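Long-range contacts in putative peptide ABC-transport system periplasmic peptide-binding protein (Campylobacter jejuni, PDB 4OEU), which probably serves as the periplasmic solute-binding component of an ABC importer, perhaps for peptides, and binds metal ions: residues D5-A10 and P190-K195; G60-I65 and K119-K124; H393-F398 and A424-R429. All coordinates share one frame; numbering follows the deposited sequence.

Interaction 1 of 3, residues D5-A10 and P190-K195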
ATOM      1  N   ASP A   5       7.074  11.579  28.072  1.00 81.63           N
ATOM      2  CA  ASP A   5       8.158  11.699  27.103  1.00 80.51           C
ATOM      3  C   ASP A   5       8.234  10.472  26.202  1.00 74.67           C
ATOM      4  O   ASP A   5       9.190  10.307  25.446  1.00 71.60           O
ATOM      5  CB  ASP A   5       9.494  11.892  27.818  1.00 85.83           C
ATOM      6  CG  ASP A   5       9.938  10.644  28.565  1.00 88.58           C
ATOM      7  OD1 ASP A   5       9.075   9.968  29.168  1.00 89.41           O
ATOM      8  OD2 ASP A   5      11.148  10.331  28.538  1.00 89.72           O
ATOM      9  N   THR A   6       7.222   9.616  26.293  1.00 73.14           N
ATOM     10  CA  THR A   6       7.193   8.378  25.530  1.00 69.85           C
ATOM     11  C   THR A   6       5.889   8.257  24.758  1.00 67.45           C
ATOM     12  O   THR A   6       4.811   8.482  25.306  1.00 67.74           O
ATOM     13  CB  THR A   6       7.347   7.136  26.446  1.00 74.89           C
ATOM     14  OG1 THR A   6       8.650   7.122  27.042  1.00 77.18           O
ATOM     15  CG2 THR A   6       7.136   5.850  25.656  1.00 70.85           C
ATOM     16  N   LEU A   7       5.993   7.883  23.489  1.00 65.26           N
ATOM     17  CA  LEU A   7       4.821   7.648  22.665  1.00 63.74           C
ATOM     18  C   LEU A   7       4.782   6.190  22.239  1.00 60.61           C
ATOM     19  O   LEU A   7       5.785   5.647  21.780  1.00 59.60           O
ATOM     20  CB  LEU A   7       4.819   8.562  21.436  1.00 64.00           C
ATOM     21  CG  LEU A   7       3.426   8.822  20.857  1.00 64.99           C
ATOM     22  CD1 LEU A   7       2.504   9.318  21.946  1.00 68.50           C
ATOM     23  CD2 LEU A   7       3.477   9.813  19.706  1.00 64.91           C
ATOM     24  N   ILE A   8       3.626   5.554  22.412  1.00 59.86           N
ATOM     25  CA  ILE A   8       3.456   4.153  22.031  1.00 56.49           C
ATOM     26  C   ILE A   8       2.288   3.988  21.061  1.00 54.51           C
ATOM     27  O   ILE A   8       1.127   4.212  21.412  1.00 54.68           O
ATOM     28  CB  ILE A   8       3.234   3.252  23.263  1.00 56.40           C
ATOM     29  CG1 ILE A   8       4.361   3.460  24.280  1.00 57.51           C
ATOM     30  CG2 ILE A   8       3.168   1.787  22.855  1.00 54.63           C
ATOM     31  CD1 ILE A   8       4.266   2.568  25.492  1.00 58.30           C
ATOM     32  N   ILE A   9       2.614   3.590  19.835  1.00 52.36           N
ATOM     33  CA  ILE A   9       1.625   3.419  18.783  1.00 50.52           C
ATOM     34  C   ILE A   9       1.602   1.975  18.290  1.00 50.21           C
ATOM     35  O   ILE A   9       2.646   1.339  18.140  1.00 50.97           O
ATOM     36  CB  ILE A   9       1.912   4.370  17.599  1.00 49.03           C
ATOM     37  CG1 ILE A   9       2.022   5.815  18.105  1.00 50.75           C
ATOM     38  CG2 ILE A   9       0.834   4.250  16.531  1.00 46.78           C
ATOM     39  CD1 ILE A   9       2.698   6.772  17.130  1.00 50.89           C
ATOM     40  N   ALA A  10       0.409   1.454  18.036  1.00 48.71           N
ATOM     41  CA  ALA A  10       0.292   0.114  17.500  1.00 48.09           C
ATOM     42  C   ALA A  10       0.085   0.149  15.989  1.00 46.44           C
ATOM     43  O   ALA A  10      -0.678   0.971  15.474  1.00 44.83           O
ATOM     44  CB  ALA A  10      -0.851  -0.636  18.185  1.00 48.52           C
ATOM     45  N   PRO A 190      10.403  12.532  22.845  1.00 73.95           N
ATOM     46  CA  PRO A 190      11.736  11.919  22.924  1.00 74.91           C
ATOM     47  C   PRO A 190      11.753  10.399  22.781  1.00 73.71           C
ATOM     48  O   PRO A 190      12.753   9.858  22.313  1.00 72.45           O
ATOM     49  CB  PRO A 190      12.222  12.323  24.323  1.00 77.45           C
ATOM     50  CG  PRO A 190      11.423  13.530  24.673  1.00 79.36           C
ATOM     51  CD  PRO A 190      10.080  13.293  24.064  1.00 77.33           C
ATOM     52  N   ARG A 191      10.686   9.716  23.178  1.00 74.68           N
ATOM     53  CA  ARG A 191      10.652   8.266  23.011  1.00 74.81           C
ATOM     54  C   ARG A 191       9.450   7.813  22.205  1.00 70.41           C
ATOM     55  O   ARG A 191       8.318   8.211  22.477  1.00 70.77           O
ATOM     56  CB  ARG A 191      10.660   7.516  24.345  1.00 80.15           C
ATOM     57  CG  ARG A 191      12.027   7.375  24.988  1.00 85.86           C
ATOM     58  CD  ARG A 191      12.105   6.043  25.729  1.00 89.71           C
ATOM     59  NE  ARG A 191      11.213   5.937  26.882  1.00 94.03           N
ATOM     60  CZ  ARG A 191      10.934   4.789  27.495  1.00 95.35           C
ATOM     61  NH1 ARG A 191      10.114   4.770  28.537  1.00 96.96           N
ATOM     62  NH2 ARG A 191      11.459   3.653  27.049  1.00 94.32           N
ATOM     63  N   LEU A 192       9.710   6.962  21.219  1.00 66.09           N
ATOM     64  CA  LEU A 192       8.660   6.440  20.363  1.00 61.52           C
ATOM     65  C   LEU A 192       8.767   4.928  20.259  1.00 57.26           C
ATOM     66  O   LEU A 192       9.821   4.378  19.943  1.00 55.47           O
ATOM     67  CB  LEU A 192       8.730   7.069  18.972  1.00 60.35           C
ATOM     68  CG  LEU A 192       7.697   6.521  17.989  1.00 58.90           C
ATOM     69  CD1 LEU A 192       6.297   6.844  18.481  1.00 60.10           C
ATOM     70  CD2 LEU A 192       7.923   7.092  16.594  1.00 57.57           C
ATOM     71  N   ILE A 193       7.659   4.261  20.546  1.00 55.94           N
ATOM     72  CA  ILE A 193       7.590   2.816  20.444  1.00 54.33           C
ATOM     73  C   ILE A 193       6.542   2.427  19.413  1.00 52.40           C
ATOM     74  O   ILE A 193       5.392   2.861  19.494  1.00 52.69           O
ATOM     75  CB  ILE A 193       7.251   2.177  21.804  1.00 56.37           C
ATOM     76  CG1 ILE A 193       8.407   2.381  22.791  1.00 59.27           C
ATOM     77  CG2 ILE A 193       6.911   0.700  21.636  1.00 54.33           C
ATOM     78  CD1 ILE A 193       8.192   1.715  24.128  1.00 61.34           C
ATOM     79  N   ILE A 194       6.954   1.650  18.419  1.00 51.06           N
ATOM     80  CA  ILE A 194       6.021   1.072  17.462  1.00 50.37           C
ATOM     81  C   ILE A 194       5.694  -0.369  17.858  1.00 51.14           C
ATOM     82  O   ILE A 194       6.510  -1.270  17.674  1.00 50.78           O
ATOM     83  CB  ILE A 194       6.585   1.113  16.036  1.00 45.35           C
ATOM     84  CG1 ILE A 194       6.883   2.561  15.629  1.00 45.98           C
ATOM     85  CG2 ILE A 194       5.630   0.429  15.064  1.00 43.45           C
ATOM     86  CD1 ILE A 194       5.665   3.475  15.618  1.00 46.40           C
ATOM     87  N   LYS A 195       4.503  -0.580  18.406  1.00 52.22           N
ATOM     88  CA  LYS A 195       4.108  -1.887  18.919  1.00 52.72           C
ATOM     89  C   LYS A 195       3.371  -2.675  17.840  1.00 53.99           C
ATOM     90  O   LYS A 195       2.438  -2.166  17.218  1.00 53.77           O
ATOM     91  CB  LYS A 195       3.238  -1.721  20.169  1.00 53.66           C
ATOM     92  CG  LYS A 195       3.179  -2.955  21.063  1.00 54.83           C
ATOM     93  CD  LYS A 195       2.374  -2.694  22.334  1.00 56.36           C
ATOM     94  CE  LYS A 195       2.400  -3.913  23.257  1.00 57.19           C
ATOM     95  NZ  LYS A 195       1.653  -3.693  24.528  1.00 58.36           N
TER

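Interaction 2 of 3, residues G60-I65 and K119-K124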
ATOM      1  N   GLY A  60      11.664  16.240 -19.645  1.00 52.10           N
ATOM      2  CA  GLY A  60      11.465  15.392 -18.481  1.00 49.84           C
ATOM      3  C   GLY A  60      12.519  14.311 -18.302  1.00 48.40           C
ATOM      4  O   GLY A  60      12.331  13.385 -17.510  1.00 48.36           O
ATOM      5  N   LEU A  61      13.637  14.426 -19.016  1.00 46.65           N
ATOM      6  CA  LEU A  61      14.678  13.400 -18.938  1.00 45.00           C
ATOM      7  C   LEU A  61      15.827  13.758 -17.987  1.00 46.42           C
ATOM      8  O   LEU A  61      16.604  12.883 -17.584  1.00 45.95           O
ATOM      9  CB  LEU A  61      15.240  13.113 -20.332  1.00 43.74           C
ATOM     10  CG  LEU A  61      14.208  12.662 -21.367  1.00 43.31           C
ATOM     11  CD1 LEU A  61      14.823  12.571 -22.755  1.00 44.25           C
ATOM     12  CD2 LEU A  61      13.602  11.335 -20.957  1.00 41.04           C
ATOM     13  N   VAL A  62      15.924  15.028 -17.603  1.00 46.71           N
ATOM     14  CA  VAL A  62      17.025  15.467 -16.754  1.00 45.92           C
ATOM     15  C   VAL A  62      16.515  16.136 -15.487  1.00 45.95           C
ATOM     16  O   VAL A  62      15.768  17.113 -15.541  1.00 46.96           O
ATOM     17  CB  VAL A  62      17.966  16.443 -17.503  1.00 45.89           C
ATOM     18  CG1 VAL A  62      18.971  17.062 -16.545  1.00 46.22           C
ATOM     19  CG2 VAL A  62      18.676  15.731 -18.638  1.00 44.96           C
ATOM     20  N   TYR A  63      16.923  15.587 -14.348  1.00 45.18           N
ATOM     21  CA  TYR A  63      16.580  16.141 -13.046  1.00 44.72           C
ATOM     22  C   TYR A  63      17.809  16.727 -12.366  1.00 46.49           C
ATOM     23  O   TYR A  63      18.785  16.019 -12.111  1.00 47.34           O
ATOM     24  CB  TYR A  63      15.955  15.069 -12.147  1.00 41.98           C
ATOM     25  CG  TYR A  63      14.531  14.691 -12.494  1.00 40.90           C
ATOM     26  CD1 TYR A  63      13.469  15.085 -11.685  1.00 40.23           C
ATOM     27  CD2 TYR A  63      14.248  13.922 -13.613  1.00 40.28           C
ATOM     28  CE1 TYR A  63      12.168  14.737 -11.991  1.00 38.51           C
ATOM     29  CE2 TYR A  63      12.950  13.571 -13.926  1.00 40.09           C
ATOM     30  CZ  TYR A  63      11.917  13.981 -13.114  1.00 40.56           C
ATOM     31  OH  TYR A  63      10.624  13.615 -13.431  1.00 43.28           O
ATOM     32  N   ASP A  64      17.768  18.025 -12.091  1.00 47.13           N
ATOM     33  CA  ASP A  64      18.789  18.655 -11.269  1.00 47.93           C
ATOM     34  C   ASP A  64      18.251  18.810  -9.854  1.00 48.89           C
ATOM     35  O   ASP A  64      17.235  19.472  -9.632  1.00 49.70           O
ATOM     36  CB  ASP A  64      19.211  20.005 -11.848  1.00 49.01           C
ATOM     37  CG  ASP A  64      20.113  19.858 -13.057  1.00 48.89           C
ATOM     38  OD1 ASP A  64      21.302  19.523 -12.873  1.00 48.58           O
ATOM     39  OD2 ASP A  64      19.633  20.069 -14.189  1.00 49.47           O
ATOM     40  N   ILE A  65      18.924  18.170  -8.903  1.00 47.90           N
ATOM     41  CA  ILE A  65      18.465  18.157  -7.528  1.00 47.40           C
ATOM     42  C   ILE A  65      19.472  18.862  -6.624  1.00 48.31           C
ATOM     43  O   ILE A  65      20.660  18.533  -6.625  1.00 49.46           O
ATOM     44  CB  ILE A  65      18.265  16.718  -7.010  1.00 47.14           C
ATOM     45  CG1 ILE A  65      17.421  15.882  -7.985  1.00 47.57           C
ATOM     46  CG2 ILE A  65      17.665  16.737  -5.619  1.00 46.75           C
ATOM     47  CD1 ILE A  65      15.957  16.265  -8.045  1.00 47.78           C
ATOM     48  N   LYS A 119      22.795  15.401 -10.531  1.00 46.83           N
ATOM     49  CA  LYS A 119      22.066  15.422 -11.797  1.00 47.38           C
ATOM     50  C   LYS A 119      21.630  14.022 -12.214  1.00 45.38           C
ATOM     51  O   LYS A 119      22.457  13.138 -12.436  1.00 44.86           O
ATOM     52  CB  LYS A 119      22.913  16.048 -12.908  1.00 50.80           C
ATOM     53  CG  LYS A 119      22.181  16.140 -14.241  1.00 52.72           C
ATOM     54  CD  LYS A 119      23.119  16.480 -15.393  1.00 56.87           C
ATOM     55  CE  LYS A 119      23.516  17.944 -15.381  1.00 60.39           C
ATOM     56  NZ  LYS A 119      22.332  18.820 -15.606  1.00 61.68           N
ATOM     57  N   ILE A 120      20.323  13.830 -12.322  1.00 43.62           N
ATOM     58  CA  ILE A 120      19.773  12.535 -12.690  1.00 42.43           C
ATOM     59  C   ILE A 120      19.239  12.562 -14.118  1.00 42.39           C
ATOM     60  O   ILE A 120      18.414  13.416 -14.469  1.00 41.29           O
ATOM     61  CB  ILE A 120      18.645  12.119 -11.734  1.00 41.86           C
ATOM     62  CG1 ILE A 120      19.119  12.215 -10.280  1.00 43.48           C
ATOM     63  CG2 ILE A 120      18.161  10.707 -12.048  1.00 40.75           C
ATOM     64  CD1 ILE A 120      17.986  12.208  -9.267  1.00 44.50           C
ATOM     65  N   THR A 121      19.715  11.629 -14.940  1.00 42.27           N
ATOM     66  CA  THR A 121      19.260  11.535 -16.321  1.00 43.48           C
ATOM     67  C   THR A 121      18.481  10.234 -16.558  1.00 42.55           C
ATOM     68  O   THR A 121      18.873   9.164 -16.085  1.00 40.92           O
ATOM     69  CB  THR A 121      20.444  11.618 -17.301  1.00 45.23           C
ATOM     70  OG1 THR A 121      21.247  12.762 -16.978  1.00 47.23           O
ATOM     71  CG2 THR A 121      19.952  11.751 -18.727  1.00 46.05           C
ATOM     72  N   LEU A 122      17.394  10.333 -17.322  1.00 41.73           N
ATOM     73  CA  LEU A 122      16.497   9.209 -17.535  1.00 40.91           C
ATOM     74  C   LEU A 122      16.544   8.749 -18.989  1.00 42.49           C
ATOM     75  O   LEU A 122      16.789   9.557 -19.889  1.00 43.18           O
ATOM     76  CB  LEU A 122      15.062   9.608 -17.185  1.00 40.79           C
ATOM     77  CG  LEU A 122      14.739  10.069 -15.762  1.00 39.76           C
ATOM     78  CD1 LEU A 122      13.232  10.188 -15.574  1.00 39.05           C
ATOM     79  CD2 LEU A 122      15.351   9.146 -14.734  1.00 38.99           C
ATOM     80  N   PHE A 123      16.319   7.456 -19.221  1.00 42.56           N
ATOM     81  CA  PHE A 123      16.152   6.955 -20.584  1.00 44.04           C
ATOM     82  C   PHE A 123      14.838   7.440 -21.178  1.00 46.52           C
ATOM     83  O   PHE A 123      14.751   7.750 -22.364  1.00 48.54           O
ATOM     84  CB  PHE A 123      16.209   5.428 -20.625  1.00 42.60           C
ATOM     85  CG  PHE A 123      17.583   4.864 -20.413  1.00 42.65           C
ATOM     86  CD1 PHE A 123      18.554   4.993 -21.394  1.00 43.61           C
ATOM     87  CD2 PHE A 123      17.903   4.193 -19.245  1.00 41.53           C
ATOM     88  CE1 PHE A 123      19.815   4.473 -21.214  1.00 44.07           C
ATOM     89  CE2 PHE A 123      19.172   3.666 -19.056  1.00 40.91           C
ATOM     90  CZ  PHE A 123      20.123   3.804 -20.041  1.00 43.09           C
ATOM     91  N   LYS A 124      13.813   7.481 -20.339  1.00 46.62           N
ATOM     92  CA  LYS A 124      12.466   7.843 -20.757  1.00 47.68           C
ATOM     93  C   LYS A 124      11.848   8.670 -19.639  1.00 44.22           C
ATOM     94  O   LYS A 124      12.259   8.542 -18.485  1.00 43.77           O
ATOM     95  CB  LYS A 124      11.630   6.586 -21.029  1.00 50.81           C
ATOM     96  CG  LYS A 124      12.101   5.753 -22.207  1.00 54.22           C
ATOM     97  CD  LYS A 124      11.404   4.397 -22.210  1.00 56.42           C
ATOM     98  CE  LYS A 124      12.162   3.373 -23.048  1.00 59.29           C
ATOM     99  NZ  LYS A 124      11.598   1.998 -22.884  1.00 59.88           N
TER

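Interaction 3 of 3, residues H393-F398 and A424-R429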
ATOM      1  N   HIS A 393       0.550   1.783  -6.967  1.00 28.67           N
ATOM      2  CA  HIS A 393      -0.099   0.517  -6.650  1.00 29.01           C
ATOM      3  C   HIS A 393      -0.854  -0.054  -7.844  1.00 29.27           C
ATOM      4  O   HIS A 393      -1.799  -0.831  -7.673  1.00 28.83           O
ATOM      5  CB  HIS A 393      -1.043   0.665  -5.455  1.00 30.11           C
ATOM      6  CG  HIS A 393      -0.334   0.712  -4.136  1.00 30.88           C
ATOM      7  ND1 HIS A 393      -0.955   0.410  -2.940  1.00 31.96           N
ATOM      8  CD2 HIS A 393       0.943   1.038  -3.824  1.00 30.32           C
ATOM      9  CE1 HIS A 393      -0.089   0.541  -1.951  1.00 32.17           C
ATOM     10  NE2 HIS A 393       1.069   0.925  -2.458  1.00 31.58           N
ATOM     11  N   THR A 394      -0.431   0.312  -9.054  1.00 28.46           N
ATOM     12  CA  THR A 394      -1.011  -0.306 -10.239  1.00 28.01           C
ATOM     13  C   THR A 394       0.008  -1.154 -10.996  1.00 28.33           C
ATOM     14  O   THR A 394      -0.293  -2.297 -11.351  1.00 27.98           O
ATOM     15  CB  THR A 394      -1.626   0.749 -11.206  1.00 32.95           C
ATOM     16  OG1 THR A 394      -0.677   1.792 -11.478  1.00 32.84           O
ATOM     17  CG2 THR A 394      -2.904   1.351 -10.605  1.00 31.95           C
ATOM     18  N   PHE A 395       1.216  -0.627 -11.217  1.00 29.27           N
ATOM     19  CA  PHE A 395       2.202  -1.342 -12.034  1.00 29.09           C
ATOM     20  C   PHE A 395       2.594  -2.694 -11.425  1.00 29.49           C
ATOM     21  O   PHE A 395       2.443  -3.734 -12.067  1.00 29.77           O
ATOM     22  CB  PHE A 395       3.454  -0.489 -12.248  1.00 31.67           C
ATOM     23  CG  PHE A 395       4.411  -1.060 -13.272  1.00 33.41           C
ATOM     24  CD1 PHE A 395       4.211  -0.836 -14.633  1.00 33.84           C
ATOM     25  CD2 PHE A 395       5.504  -1.825 -12.876  1.00 32.88           C
ATOM     26  CE1 PHE A 395       5.080  -1.366 -15.577  1.00 34.93           C
ATOM     27  CE2 PHE A 395       6.380  -2.359 -13.819  1.00 32.94           C
ATOM     28  CZ  PHE A 395       6.170  -2.130 -15.167  1.00 34.54           C
ATOM     29  N   ARG A 396       3.075  -2.686 -10.184  1.00 29.56           N
ATOM     30  CA  ARG A 396       3.490  -3.922  -9.521  1.00 28.56           C
ATOM     31  C   ARG A 396       2.311  -4.870  -9.265  1.00 28.95           C
ATOM     32  O   ARG A 396       2.501  -6.083  -9.120  1.00 27.74           O
ATOM     33  CB  ARG A 396       4.205  -3.601  -8.207  1.00 26.33           C
ATOM     34  CG  ARG A 396       5.684  -3.245  -8.394  1.00 26.97           C
ATOM     35  CD  ARG A 396       6.284  -2.645  -7.135  1.00 26.78           C
ATOM     36  NE  ARG A 396       5.611  -1.390  -6.777  1.00 27.69           N
ATOM     37  CZ  ARG A 396       5.969  -0.602  -5.765  1.00 26.70           C
ATOM     38  NH1 ARG A 396       7.007  -0.923  -5.010  1.00 26.29           N
ATOM     39  NH2 ARG A 396       5.287   0.507  -5.510  1.00 25.80           N
ATOM     40  N   VAL A 397       1.102  -4.316  -9.228  1.00 28.41           N
ATOM     41  CA  VAL A 397      -0.089  -5.094  -8.897  1.00 29.74           C
ATOM     42  C   VAL A 397      -0.752  -5.744 -10.122  1.00 31.31           C
ATOM     43  O   VAL A 397      -1.233  -6.879 -10.035  1.00 33.58           O
ATOM     44  CB  VAL A 397      -1.111  -4.208  -8.150  1.00 29.91           C
ATOM     45  CG1 VAL A 397      -2.428  -4.944  -7.916  1.00 29.28           C
ATOM     46  CG2 VAL A 397      -0.527  -3.759  -6.826  1.00 29.31           C
ATOM     47  N   PHE A 398      -0.767  -5.044 -11.255  1.00 31.13           N
ATOM     48  CA  PHE A 398      -1.526  -5.513 -12.426  1.00 30.39           C
ATOM     49  C   PHE A 398      -0.712  -5.844 -13.680  1.00 31.73           C
ATOM     50  O   PHE A 398      -1.172  -6.603 -14.536  1.00 33.39           O
ATOM     51  CB  PHE A 398      -2.577  -4.480 -12.801  1.00 28.81           C
ATOM     52  CG  PHE A 398      -3.525  -4.159 -11.693  1.00 28.00           C
ATOM     53  CD1 PHE A 398      -4.550  -5.036 -11.359  1.00 28.55           C
ATOM     54  CD2 PHE A 398      -3.393  -2.980 -10.974  1.00 26.98           C
ATOM     55  CE1 PHE A 398      -5.438  -4.735 -10.325  1.00 28.37           C
ATOM     56  CE2 PHE A 398      -4.277  -2.669  -9.943  1.00 27.26           C
ATOM     57  CZ  PHE A 398      -5.298  -3.547  -9.616  1.00 27.12           C
ATOM     58  N   ALA A 424      -1.107   0.110 -21.387  1.00 39.55           N
ATOM     59  CA  ALA A 424      -1.660   1.327 -20.801  1.00 38.32           C
ATOM     60  C   ALA A 424      -0.843   1.806 -19.594  1.00 36.20           C
ATOM     61  O   ALA A 424      -0.596   2.997 -19.446  1.00 34.95           O
ATOM     62  CB  ALA A 424      -3.113   1.110 -20.409  1.00 36.34           C
ATOM     63  N   LEU A 425      -0.423   0.877 -18.740  1.00 34.74           N
ATOM     64  CA  LEU A 425       0.322   1.246 -17.542  1.00 32.80           C
ATOM     65  C   LEU A 425       1.742   1.710 -17.869  1.00 36.19           C
ATOM     66  O   LEU A 425       2.270   2.622 -17.225  1.00 35.89           O
ATOM     67  CB  LEU A 425       0.367   0.078 -16.555  1.00 30.46           C
ATOM     68  CG  LEU A 425      -0.945  -0.297 -15.858  1.00 29.77           C
ATOM     69  CD1 LEU A 425      -0.714  -1.400 -14.845  1.00 26.30           C
ATOM     70  CD2 LEU A 425      -1.573   0.929 -15.188  1.00 30.62           C
ATOM     71  N   GLN A 426       2.364   1.077 -18.858  1.00 38.86           N
ATOM     72  CA  GLN A 426       3.717   1.446 -19.258  1.00 41.38           C
ATOM     73  C   GLN A 426       3.756   2.816 -19.928  1.00 42.29           C
ATOM     74  O   GLN A 426       4.632   3.638 -19.640  1.00 41.98           O
ATOM     75  CB  GLN A 426       4.297   0.391 -20.199  1.00 44.94           C
ATOM     76  CG  GLN A 426       5.765   0.598 -20.525  1.00 46.97           C
ATOM     77  CD  GLN A 426       6.648   0.395 -19.310  1.00 47.42           C
ATOM     78  OE1 GLN A 426       6.754  -0.719 -18.793  1.00 47.45           O
ATOM     79  NE2 GLN A 426       7.285   1.472 -18.844  1.00 46.34           N
ATOM     80  N   LYS A 427       2.809   3.055 -20.831  1.00 43.58           N
ATOM     81  CA  LYS A 427       2.729   4.340 -21.511  1.00 45.13           C
ATOM     82  C   LYS A 427       2.334   5.444 -20.542  1.00 44.34           C
ATOM     83  O   LYS A 427       2.845   6.559 -20.629  1.00 46.54           O
ATOM     84  CB  LYS A 427       1.734   4.280 -22.675  1.00 48.03           C
ATOM     85  CG  LYS A 427       2.202   3.420 -23.843  1.00 50.67           C
ATOM     86  CD  LYS A 427       1.526   3.825 -25.148  1.00 54.37           C
ATOM     87  CE  LYS A 427       2.406   3.497 -26.348  1.00 56.52           C
ATOM     88  NZ  LYS A 427       3.796   4.007 -26.155  1.00 57.07           N
ATOM     89  N   ALA A 428       1.454   5.124 -19.596  1.00 40.88           N
ATOM     90  CA  ALA A 428       1.028   6.103 -18.602  1.00 39.13           C
ATOM     91  C   ALA A 428       2.175   6.528 -17.692  1.00 37.94           C
ATOM     92  O   ALA A 428       2.292   7.710 -17.349  1.00 38.81           O
ATOM     93  CB  ALA A 428      -0.114   5.558 -17.778  1.00 38.43           C
ATOM     94  N   ARG A 429       3.023   5.573 -17.311  1.00 35.05           N
ATOM     95  CA  ARG A 429       4.113   5.876 -16.394  1.00 34.75           C
ATOM     96  C   ARG A 429       5.277   6.537 -17.122  1.00 35.92           C
ATOM     97  O   ARG A 429       6.162   7.096 -16.482  1.00 36.05           O
ATOM     98  CB  ARG A 429       4.598   4.612 -15.668  1.00 34.64           C
ATOM     99  CG  ARG A 429       5.599   3.758 -16.444  1.00 34.71           C
ATOM    100  CD  ARG A 429       5.631   2.307 -15.941  1.00 34.01           C
ATOM    101  NE  ARG A 429       5.790   2.228 -14.488  1.00 32.92           N
ATOM    102  CZ  ARG A 429       6.947   2.026 -13.859  1.00 31.48           C
ATOM    103  NH1 ARG A 429       6.974   1.968 -12.532  1.00 28.74           N
ATOM    104  NH2 ARG A 429       8.075   1.900 -14.549  1.00 31.39           N
TER

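Interaction 1 of 3, residues D5-A10 and P190-K195
Thr-6 and Arg-191 stand as neighbours on two adjacent parallel strands, and their side chains slant across each other. Thr-6 OG1 lies beside its own backbone N (chi1 -66°). There Thr-6 OG1 takes a weak, bent hydrogen bond from Arg-191 NE at 2.8 Å. The arginine chain bends at chi2 and chi3, which brings its guanidinium to the threonine hydroxyl, with Thr-6 CG2 over one face of that group. Arg-191 NH2 reaches further, to a salt bridge with Glu-175 on the next strand.

Ile-8 and Ile-193 continue this face. They lie side by side and point the same way, with Ile-8 CG1 4.0 Å from Ile-193 CB. Ala-10 and Lys-195 follow. The lysine chain is extended and leads off to a salt bridge with Glu-206.

The other face is wholly apolar. Leu-192 has its CG anti to the backbone N, and CD1 comes back toward the partner strand. Leu-192 CD1 meets Leu-7 CB at 3.7 Å and Ile-9 CD1 at 3.8 Å. Leu-32 of helix 30-33 packs on Leu-192 and Ile-194.

The backbones alternate as donor and acceptor. Arg-191 N bonds to Asp-5 O, and Leu-7 N to Arg-191 O. Ile-193 N then reaches Leu-7 O at 2.6 Å, and Ile-9 N reaches Ile-193 O at 2.9 Å with an almost straight N-H (170°). Lys-195 N to Ile-9 O completes the ladder. The strand directions differ by only 14°. This is a parallel strand pair in a mixed beta-sheet of the solute-binding protein fold, joining the N-terminal strand to strand 191-196.

Interaction 2 of 3, residues G60-I65 and K119-K124
Tyr-63 and Ile-120, an antiparallel hydrogen-bonded pair, form the tight part of the contact. Tyr-63 N reaches Ile-120 O at 2.6 Å in a straight bond, and Ile-120 N returns to Tyr-63 O at 2.7 Å. Tyr-63 CB and Ile-120 CB are 4.0 Å apart. Tyr-63 CE2 meets Leu-122 CD1 at 3.8 Å, and Ile-65 CG1 meets Ile-120 CD1 at 3.9 Å. Phe-129 of helix 129-132 stands edge-to-face with the Tyr-63 ring and also touches Ile-120, so this face is buried.

The two strands are the neighbours 62-67 and 117-122 of an antiparallel sheet, flanked by strands 46-56 and 107-112.

The other face is looser and partly open to solvent. Val-62 and Thr-121 lie side by side there, with CG2 to CG2 at 4.2 Å. Beside them Lys-119 starts with CG anti to its backbone N (chi1 -178°), then bends at chi3 and chi4. This brings Lys-119 NZ to Asp-64 OD1 at 3.0 Å, on the syn lone pair, in a salt bridge. The bond to OD2 is weak. His-117 NE2 also bonds to Asp-64 OD1. Beyond the strand ends, Leu-61 CD2 rests on the backbone of Lys-124, 3.5 Å from its C atom.

Interaction 3 of 3, residues H393-F398 and A424-R429
Phe-395 and Leu-425 have the nearest CA atoms, 6.4 Å apart, between the short helix 395-398 and helix 419-429, and no hydrogen bond joins the two segments. The main side-chain contact is the stack of Arg-429 on Phe-395. The guanidinium lies over one face of the ring, its plane turned 26° from the ring plane. Arg-429 CZ is 4.0 Å from the centroid of the Phe-395 ring and 10° off the ring normal, a cation-pi contact. Arg-429 NE comes nearest, 3.4 Å from Phe-395 CD1 and offset toward the rim. The phenylalanine has CG anti to its backbone N, which sends the ring across to the other helix.

Salt bridges from Arg-429 NH1 to Asp-391 and from NH2 to Glu-105 hold the guanidinium on the ring, would fix its rotation and probably balance its buried charge.

This is a buried contact between a one-turn helix and helix 419-429, completed by the long helix 434-450, whose Phe-444 touches both Thr-394 and Leu-425. Leu-425 puts its two methyls on different atoms. Leu-425 CD1 lies 3.6 Å from Thr-394 O, the carbonyl oxygen that accepts the helical hydrogen bond from Phe-398 N, and it touches Phe-398 CB at 4.1 Å. Leu-425 CD2 meets Thr-394 OG1 at 3.9 Å.

At the edge of the Phe-395 ring, near its plane, lies Gln-426 OE1, 3.7 Å from Phe-395 CE1. The amide is turned 76° against the ring. The polar ends of Thr-394 and Gln-426 have partners elsewhere: OG1 bonds to Pro-390 O, and NE2 to Asn-430.

From the N terminus, strand 6-11 comes first and pairs with strand 191-196. Interaction 1 therefore closes a loop of 179 residues. Interaction 2 falls within that loop and closes a much smaller one of 53 residues between strands 62-67 and 117-122. Interaction 3 comes later in the chain and closes a loop of 25 residues, in series with the other two. No two of the loops cross. Interactions 1 and 2 join strands within two separate sheets, whereas interaction 3 joins two helices. Interactions 2 and 3 come within about 6 Å at their nearest atoms. Interactions 1 and 3 lie on opposite sides of the chain's centre, their own centres 37 Å apart.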